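Long-range contact in CELL WALL surface anchor family protein (Streptococcus pneumoniae, PDB 2X9Z), which forms the repeating backbone subunit of the pneumococcal pilus, a surface fibre probably involved in adhesion: residues Lys22-Tyr36 with Pro250-Gly262. The protein carries 1 engineered substitution. Numbering follows the deposited sequence.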
ATOM      1  N   LYS A  22      -7.729   8.359  14.914  1.00 15.96           N
ATOM      2  CA  LYS A  22      -7.419   7.100  14.242  1.00 16.42           C
ATOM      3  C   LYS A  22      -6.084   6.505  14.698  1.00 16.23           C
ATOM      4  O   LYS A  22      -5.839   5.314  14.501  1.00 17.82           O
ATOM      5  CB  LYS A  22      -7.470   7.257  12.719  1.00 19.04           C
ATOM      6  CG  LYS A  22      -6.315   8.014  12.127  1.00 21.55           C
ATOM      7  CD  LYS A  22      -6.544   8.281  10.653  1.00 21.59           C
ATOM      8  CE  LYS A  22      -6.633   6.993   9.854  1.00 20.72           C
ATOM      9  NZ  LYS A  22      -6.831   7.305   8.403  1.00 17.67           N
ATOM     10  N   ASP A  23      -5.232   7.317  15.321  1.00 17.35           N
ATOM     11  CA  ASP A  23      -3.970   6.801  15.845  1.00 19.42           C
ATOM     12  C   ASP A  23      -4.157   5.714  16.903  1.00 20.51           C
ATOM     13  O   ASP A  23      -3.281   4.865  17.109  1.00 21.42           O
ATOM     14  CB  ASP A  23      -3.120   7.918  16.437  1.00 23.57           C
ATOM     15  CG  ASP A  23      -1.825   7.397  17.010  1.00 30.85           C
ATOM     16  OD1 ASP A  23      -0.983   6.929  16.213  1.00 31.09           O
ATOM     17  OD2 ASP A  23      -1.663   7.427  18.250  1.00 36.76           O
ATOM     18  N   THR A  24      -5.296   5.760  17.583  1.00 17.87           N
ATOM     19  CA  THR A  24      -5.584   4.830  18.658  1.00 18.54           C
ATOM     20  C   THR A  24      -6.096   3.518  18.083  1.00 16.20           C
ATOM     21  O   THR A  24      -7.089   3.500  17.346  1.00 17.04           O
ATOM     22  CB  THR A  24      -6.645   5.412  19.593  1.00 19.93           C
ATOM     23  OG1 THR A  24      -6.140   6.608  20.196  1.00 23.29           O
ATOM     24  CG2 THR A  24      -7.001   4.412  20.674  1.00 21.62           C
ATOM     25  N   PRO A  25      -5.407   2.406  18.386  1.00 16.53           N
ATOM     26  CA  PRO A  25      -5.913   1.120  17.897  1.00 16.84           C
ATOM     27  C   PRO A  25      -7.291   0.811  18.471  1.00 16.73           C
ATOM     28  O   PRO A  25      -7.560   1.087  19.641  1.00 18.23           O
ATOM     29  CB  PRO A  25      -4.877   0.114  18.410  1.00 17.62           C
ATOM     30  CG  PRO A  25      -3.631   0.919  18.605  1.00 19.44           C
ATOM     31  CD  PRO A  25      -4.106   2.270  19.063  1.00 17.58           C
ATOM     32  N   VAL A  26      -8.161   0.263  17.635  1.00 14.46           N
ATOM     33  CA  VAL A  26      -9.490  -0.147  18.064  1.00 13.66           C
ATOM     34  C   VAL A  26      -9.409  -1.556  18.643  1.00 12.93           C
ATOM     35  O   VAL A  26      -8.827  -2.464  18.034  1.00 12.68           O
ATOM     36  CB  VAL A  26     -10.494  -0.105  16.891  1.00 14.12           C
ATOM     37  CG1 VAL A  26     -11.820  -0.744  17.290  1.00 14.63           C
ATOM     38  CG2 VAL A  26     -10.696   1.331  16.418  1.00 16.87           C
ATOM     39  N   ASN A  27      -9.981  -1.726  19.827  1.00 12.61           N
ATOM     40  CA  ASN A  27      -9.964  -3.004  20.524  1.00 12.06           C
ATOM     41  C   ASN A  27     -10.858  -4.044  19.861  1.00 11.04           C
ATOM     42  O   ASN A  27     -12.028  -3.781  19.564  1.00 13.64           O
ATOM     43  CB  ASN A  27     -10.397  -2.813  21.975  1.00 14.35           C
ATOM     44  CG  ASN A  27     -10.174  -4.053  22.816  1.00 15.33           C
ATOM     45  OD1 ASN A  27      -9.275  -4.847  22.546  1.00 16.12           O
ATOM     46  ND2 ASN A  27     -10.988  -4.219  23.852  1.00 15.74           N
ATOM     47  N   HIS A  28     -10.301  -5.231  19.649  1.00 12.22           N
ATOM     48  CA  HIS A  28     -11.026  -6.347  19.069  1.00 11.57           C
ATOM     49  C   HIS A  28     -10.640  -7.647  19.755  1.00 13.13           C
ATOM     50  O   HIS A  28      -9.701  -7.692  20.547  1.00 15.01           O
ATOM     51  CB  HIS A  28     -10.722  -6.451  17.574  1.00 13.15           C
ATOM     52  CG  HIS A  28     -11.506  -5.492  16.741  1.00 14.04           C
ATOM     53  ND1 HIS A  28     -12.826  -5.706  16.417  1.00 14.46           N
ATOM     54  CD2 HIS A  28     -11.164  -4.311  16.176  1.00 15.63           C
ATOM     55  CE1 HIS A  28     -13.267  -4.697  15.687  1.00 16.13           C
ATOM     56  NE2 HIS A  28     -12.276  -3.840  15.521  1.00 17.00           N
ATOM     57  N   GLN A  29     -11.369  -8.705  19.435  1.00 13.54           N
ATOM     58  CA  GLN A  29     -11.029 -10.043  19.899  1.00 15.02           C
ATOM     59  C   GLN A  29     -10.705 -10.919  18.705  1.00 12.93           C
ATOM     60  O   GLN A  29     -11.186 -10.671  17.593  1.00 12.12           O
ATOM     61  CB  GLN A  29     -12.188 -10.652  20.682  1.00 18.19           C
ATOM     62  CG  GLN A  29     -12.520  -9.881  21.938  1.00 24.60           C
ATOM     63  CD  GLN A  29     -13.620 -10.536  22.738  1.00 32.97           C
ATOM     64  OE1 GLN A  29     -14.689 -10.842  22.212  1.00 37.47           O
ATOM     65  NE2 GLN A  29     -13.363 -10.760  24.017  1.00 35.95           N
ATOM     66  N   VAL A  30      -9.882 -11.938  18.936  1.00 13.09           N
ATOM     67  CA  VAL A  30      -9.542 -12.893  17.897  1.00 13.65           C
ATOM     68  C   VAL A  30     -10.831 -13.511  17.363  1.00 13.39           C
ATOM     69  O   VAL A  30     -11.693 -13.957  18.129  1.00 16.36           O
ATOM     70  CB  VAL A  30      -8.559 -13.964  18.428  1.00 13.83           C
ATOM     71  CG1 VAL A  30      -8.419 -15.114  17.448  1.00 16.05           C
ATOM     72  CG2 VAL A  30      -7.193 -13.325  18.716  1.00 15.38           C
ATOM     73  N   GLY A  31     -10.972 -13.510  16.042  1.00 13.21           N
ATOM     74  CA  GLY A  31     -12.188 -13.982  15.411  1.00 13.59           C
ATOM     75  C   GLY A  31     -13.060 -12.865  14.856  1.00 13.09           C
ATOM     76  O   GLY A  31     -13.905 -13.102  13.999  1.00 15.35           O
ATOM     77  N   ASP A  32     -12.864 -11.642  15.345  1.00 11.63           N
ATOM     78  CA  ASP A  32     -13.644 -10.498  14.876  1.00 10.90           C
ATOM     79  C   ASP A  32     -13.433 -10.253  13.376  1.00 11.44           C
ATOM     80  O   ASP A  32     -12.304 -10.261  12.883  1.00 12.18           O
ATOM     81  CB  ASP A  32     -13.262  -9.216  15.629  1.00 12.73           C
ATOM     82  CG  ASP A  32     -13.874  -9.128  17.025  1.00 13.29           C
ATOM     83  OD1 ASP A  32     -14.612 -10.043  17.435  1.00 15.71           O
ATOM     84  OD2 ASP A  32     -13.608  -8.119  17.713  1.00 15.06           O
ATOM     85  N   VAL A  33     -14.528 -10.015  12.668  1.00 11.88           N
ATOM     86  CA  VAL A  33     -14.472  -9.589  11.279  1.00 12.15           C
ATOM     87  C   VAL A  33     -14.427  -8.068  11.249  1.00 13.33           C
ATOM     88  O   VAL A  33     -15.385  -7.400  11.632  1.00 17.53           O
ATOM     89  CB  VAL A  33     -15.677 -10.116  10.471  1.00 14.01           C
ATOM     90  CG1 VAL A  33     -15.653  -9.543   9.059  1.00 14.82           C
ATOM     91  CG2 VAL A  33     -15.666 -11.636  10.438  1.00 15.75           C
ATOM     92  N   VAL A  34     -13.295  -7.530  10.809  1.00 11.32           N
ATOM     93  CA  VAL A  34     -13.055  -6.093  10.838  1.00 11.68           C
ATOM     94  C   VAL A  34     -13.302  -5.521   9.441  1.00 10.86           C
ATOM     95  O   VAL A  34     -12.699  -5.972   8.468  1.00 11.69           O
ATOM     96  CB  VAL A  34     -11.605  -5.794  11.282  1.00 15.20           C
ATOM     97  CG1 VAL A  34     -11.372  -4.293  11.386  1.00 18.07           C
ATOM     98  CG2 VAL A  34     -11.301  -6.488  12.617  1.00 16.27           C
ATOM     99  N   GLU A  35     -14.188  -4.535   9.346  1.00 12.44           N
ATOM    100  CA  GLU A  35     -14.577  -3.975   8.057  1.00 12.74           C
ATOM    101  C   GLU A  35     -13.802  -2.701   7.750  1.00 11.11           C
ATOM    102  O   GLU A  35     -13.703  -1.800   8.591  1.00 12.44           O
ATOM    103  CB  GLU A  35     -16.077  -3.699   8.034  1.00 15.48           C
ATOM    104  CG  GLU A  35     -16.913  -4.960   8.169  1.00 20.77           C
ATOM    105  CD  GLU A  35     -18.385  -4.663   8.301  1.00 32.49           C
ATOM    106  OE1 GLU A  35     -18.802  -4.210   9.389  1.00 39.26           O
ATOM    107  OE2 GLU A  35     -19.122  -4.881   7.319  1.00 36.14           O
ATOM    108  N   TYR A  36     -13.275  -2.632   6.529  1.00  9.53           N
ATOM    109  CA  TYR A  36     -12.427  -1.536   6.083  1.00  9.47           C
ATOM    110  C   TYR A  36     -12.994  -0.820   4.870  1.00  9.15           C
ATOM    111  O   TYR A  36     -13.763  -1.385   4.093  1.00 10.36           O
ATOM    112  CB  TYR A  36     -11.055  -2.077   5.690  1.00 10.83           C
ATOM    113  CG  TYR A  36     -10.172  -2.473   6.853  1.00 12.05           C
ATOM    114  CD1 TYR A  36     -10.190  -3.765   7.370  1.00 13.02           C
ATOM    115  CD2 TYR A  36      -9.315  -1.555   7.430  1.00 14.43           C
ATOM    116  CE1 TYR A  36      -9.374  -4.123   8.431  1.00 12.91           C
ATOM    117  CE2 TYR A  36      -8.500  -1.904   8.474  1.00 14.25           C
ATOM    118  CZ  TYR A  36      -8.526  -3.183   8.973  1.00 14.67           C
ATOM    119  OH  TYR A  36      -7.703  -3.503  10.031  1.00 16.55           O
ATOM    120  N   PRO A 250       3.045   8.468  -5.404  1.00 10.64           N
ATOM    121  CA  PRO A 250       1.763   7.838  -5.077  1.00 10.99           C
ATOM    122  C   PRO A 250       1.129   8.455  -3.834  1.00 10.89           C
ATOM    123  O   PRO A 250       1.818   9.128  -3.067  1.00 13.02           O
ATOM    124  CB  PRO A 250       2.163   6.392  -4.774  1.00 11.61           C
ATOM    125  CG  PRO A 250       3.568   6.501  -4.275  1.00 12.08           C
ATOM    126  CD  PRO A 250       4.189   7.595  -5.100  1.00 11.65           C
ATOM    127  N   LEU A 251      -0.166   8.240  -3.648  1.00 11.08           N
ATOM    128  CA  LEU A 251      -0.806   8.585  -2.381  1.00 11.67           C
ATOM    129  C   LEU A 251      -0.633   7.442  -1.392  1.00 12.35           C
ATOM    130  O   LEU A 251      -0.630   6.272  -1.771  1.00 12.95           O
ATOM    131  CB  LEU A 251      -2.297   8.850  -2.577  1.00 12.15           C
ATOM    132  CG  LEU A 251      -2.712   9.826  -3.679  1.00 14.19           C
ATOM    133  CD1 LEU A 251      -4.199  10.083  -3.570  1.00 15.34           C
ATOM    134  CD2 LEU A 251      -1.930  11.124  -3.567  1.00 16.06           C
ATOM    135  N   ASP A 252      -0.515   7.795  -0.119  1.00 12.32           N
ATOM    136  CA  ASP A 252      -0.249   6.845   0.947  1.00 15.55           C
ATOM    137  C   ASP A 252      -1.040   7.325   2.167  1.00 15.37           C
ATOM    138  O   ASP A 252      -0.574   8.187   2.906  1.00 15.74           O
ATOM    139  CB  ASP A 252       1.260   6.861   1.226  1.00 18.25           C
ATOM    140  CG  ASP A 252       1.719   5.738   2.141  1.00 23.21           C
ATOM    141  OD1 ASP A 252       0.910   4.857   2.502  1.00 22.32           O
ATOM    142  OD2 ASP A 252       2.917   5.746   2.502  1.00 28.22           O
ATOM    143  N   PRO A 253      -2.261   6.805   2.359  1.00 15.24           N
ATOM    144  CA  PRO A 253      -3.140   7.285   3.431  1.00 14.45           C
ATOM    145  C   PRO A 253      -2.620   6.917   4.818  1.00 16.75           C
ATOM    146  O   PRO A 253      -1.885   5.943   4.983  1.00 17.60           O
ATOM    147  CB  PRO A 253      -4.456   6.537   3.168  1.00 16.08           C
ATOM    148  CG  PRO A 253      -4.055   5.318   2.424  1.00 17.52           C
ATOM    149  CD  PRO A 253      -2.873   5.708   1.588  1.00 17.01           C
ATOM    150  N   THR A 254      -3.004   7.699   5.818  1.00 17.50           N
ATOM    151  CA  THR A 254      -2.772   7.291   7.197  1.00 17.54           C
ATOM    152  C   THR A 254      -3.599   6.036   7.454  1.00 15.69           C
ATOM    153  O   THR A 254      -4.640   5.829   6.824  1.00 15.96           O
ATOM    154  CB  THR A 254      -3.123   8.396   8.207  1.00 19.83           C
ATOM    155  OG1 THR A 254      -4.464   8.842   7.980  1.00 19.25           O
ATOM    156  CG2 THR A 254      -2.156   9.572   8.065  1.00 20.49           C
ATOM    157  N   GLU A 255      -3.120   5.205   8.372  1.00 15.28           N
ATOM    158  CA  GLU A 255      -3.583   3.834   8.501  1.00 15.48           C
ATOM    159  C   GLU A 255      -4.251   3.601   9.856  1.00 15.15           C
ATOM    160  O   GLU A 255      -3.764   4.059  10.888  1.00 16.88           O
ATOM    161  CB  GLU A 255      -2.392   2.882   8.309  1.00 16.10           C
ATOM    162  CG  GLU A 255      -1.605   3.151   7.008  1.00 16.26           C
ATOM    163  CD  GLU A 255      -0.213   2.507   6.964  1.00 18.18           C
ATOM    164  OE1 GLU A 255       0.414   2.517   5.878  1.00 18.90           O
ATOM    165  OE2 GLU A 255       0.260   1.988   7.997  1.00 20.53           O
ATOM    166  N   PRO A 256      -5.383   2.894   9.855  1.00 14.96           N
ATOM    167  CA  PRO A 256      -6.047   2.525  11.107  1.00 14.29           C
ATOM    168  C   PRO A 256      -5.326   1.348  11.739  1.00 14.37           C
ATOM    169  O   PRO A 256      -4.545   0.672  11.072  1.00 15.20           O
ATOM    170  CB  PRO A 256      -7.438   2.096  10.632  1.00 14.53           C
ATOM    171  CG  PRO A 256      -7.180   1.491   9.286  1.00 16.35           C
ATOM    172  CD  PRO A 256      -6.043   2.301   8.678  1.00 14.85           C
ATOM    173  N   LYS A 257      -5.575   1.113  13.019  1.00 13.06           N
ATOM    174  CA  LYS A 257      -4.952   0.000  13.730  1.00 13.66           C
ATOM    175  C   LYS A 257      -5.960  -0.748  14.581  1.00 12.28           C
ATOM    176  O   LYS A 257      -6.951  -0.173  15.044  1.00 12.63           O
ATOM    177  CB  LYS A 257      -3.812   0.490  14.631  1.00 15.69           C
ATOM    178  CG  LYS A 257      -2.637   1.091  13.880  1.00 19.22           C
ATOM    179  CD  LYS A 257      -1.607   1.632  14.849  1.00 25.51           C
ATOM    180  CE  LYS A 257      -0.440   2.249  14.108  1.00 32.94           C
ATOM    181  NZ  LYS A 257      -0.915   3.174  13.044  1.00 38.20           N
ATOM    182  N   VAL A 258      -5.715  -2.038  14.776  0.56 12.42           N
ATOM    183  CA  VAL A 258      -6.501  -2.821  15.714  0.56 13.76           C
ATOM    184  C   VAL A 258      -5.570  -3.428  16.755  0.56 12.50           C
ATOM    185  O   VAL A 258      -4.361  -3.533  16.537  0.56 13.30           O
ATOM    186  CB  VAL A 258      -7.292  -3.939  15.015  0.56 18.38           C
ATOM    187  CG1 VAL A 258      -8.202  -3.351  13.953  0.56 19.91           C
ATOM    188  CG2 VAL A 258      -6.347  -4.960  14.412  0.56 20.92           C
ATOM    189  N   VAL A 259      -6.129  -3.813  17.892  1.00 11.19           N
ATOM    190  CA  VAL A 259      -5.341  -4.426  18.949  1.00 11.52           C
ATOM    191  C   VAL A 259      -6.248  -5.336  19.755  1.00 12.46           C
ATOM    192  O   VAL A 259      -7.469  -5.177  19.735  1.00 12.76           O
ATOM    193  CB  VAL A 259      -4.684  -3.352  19.846  1.00 13.07           C
ATOM    194  CG1 VAL A 259      -5.740  -2.589  20.640  1.00 13.20           C
ATOM    195  CG2 VAL A 259      -3.630  -3.972  20.765  1.00 15.22           C
ATOM    196  N   THR A 260      -5.651  -6.308  20.435  1.00 12.88           N
ATOM    197  CA  THR A 260      -6.384  -7.151  21.364  1.00 12.28           C
ATOM    198  C   THR A 260      -5.633  -7.191  22.691  1.00 12.06           C
ATOM    199  O   THR A 260      -4.428  -6.954  22.727  1.00 13.16           O
ATOM    200  CB  THR A 260      -6.571  -8.571  20.800  1.00 14.96           C
ATOM    201  OG1 THR A 260      -7.532  -9.276  21.592  1.00 20.13           O
ATOM    202  CG2 THR A 260      -5.258  -9.331  20.787  1.00 17.19           C
ATOM    203  N   TYR A 261      -6.352  -7.463  23.776  1.00 14.37           N
ATOM    204  CA  TYR A 261      -5.752  -7.536  25.104  1.00 17.44           C
ATOM    205  C   TYR A 261      -6.055  -8.873  25.768  1.00 24.21           C
ATOM    206  O   TYR A 261      -6.975  -9.581  25.363  1.00 26.38           O
ATOM    207  CB  TYR A 261      -6.261  -6.396  25.989  1.00 18.68           C
ATOM    208  CG  TYR A 261      -5.919  -5.023  25.462  1.00 20.58           C
ATOM    209  CD1 TYR A 261      -6.847  -4.286  24.736  1.00 20.05           C
ATOM    210  CD2 TYR A 261      -4.664  -4.467  25.681  1.00 23.31           C
ATOM    211  CE1 TYR A 261      -6.541  -3.033  24.252  1.00 21.46           C
ATOM    212  CE2 TYR A 261      -4.346  -3.216  25.194  1.00 23.60           C
ATOM    213  CZ  TYR A 261      -5.285  -2.503  24.481  1.00 23.17           C
ATOM    214  OH  TYR A 261      -4.969  -1.253  23.993  1.00 26.60           O
ATOM    215  N   GLY A 262      -5.273  -9.215  26.786  1.00 27.47           N
ATOM    216  CA  GLY A 262      -5.501 -10.427  27.553  1.00 33.68           C
ATOM    217  C   GLY A 262      -6.466 -10.206  28.702  1.00 38.27           C
ATOM    218  O   GLY A 262      -7.072 -11.152  29.209  1.00 41.73           O
TER
HETATM  219  O   HOH W   1      -7.374   3.130  14.436  1.00 14.41           O
HETATM  220  O   HOH W   2      -9.294  -7.303  23.826  1.00 14.07           O
HETATM  221  O   HOH W   3      -8.590 -12.121  21.627  1.00 22.18           O
HETATM  222  O   HOH W   4      -5.471  -1.759   9.817  1.00 16.69           O
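K22 reaches across to T254 with its ammonium end: the chain bends at chi3 (-63°), and NZ donates to T254 OG1 at 2.9 Å and more weakly to T254 O. The same NZ forms a salt bridge with D6 and a hydrogen bond to the carbonyl of K7, so the buried ammonium is shared between T254 and the strand 4-9. Before the strands pair, water 1 lies within hydrogen-bonding distance of K22 O and T24 O and accepts from K257 N. P25 lies alongside K257, pointing the same way, and its CB packs against V259 CG1 at 3.6 Å. From here a short parallel strand pairing begins, V26 opposite V258 and N27 opposite V259: V26 N donates to K257 O, V26 O receives V259 N, and H28 N donates to V259 O at 2.8 Å. H28 CD2 approaches V258 CG1 obliquely, 3.8 Å away. Beyond this pairing T260 takes over with its side chain. With OG1 anti to the backbone N (chi1 -167°), the hydroxyl donates to H28 O at 2.9 Å. Q29 N donates to D32 OD2 across the type II turn from Q29 to D32, and water 3 links V30 N to T260 OG1. D32 OD2 is gripped a second time by H28 ND1, which lies with it in the imidazole plane and fixes the ring, while V34 CG2 sits over the centre of one ring face. The V34 and V258 side chains pass each other in opposite directions, with CG1 meeting CG1 at 4.2 Å, and the Y36 ring receives P256 CG at its edge, CE2 lying 3.7 Å from it. Water 4 joins Y36 OH to P256 O. The contact thus ties the two β-sheets of a sandwich: strand 26-27 edges one sheet, pairing with 257-259, which adjoins 130-139, while 33-42 lies in the other, between 4-9 and 110-120.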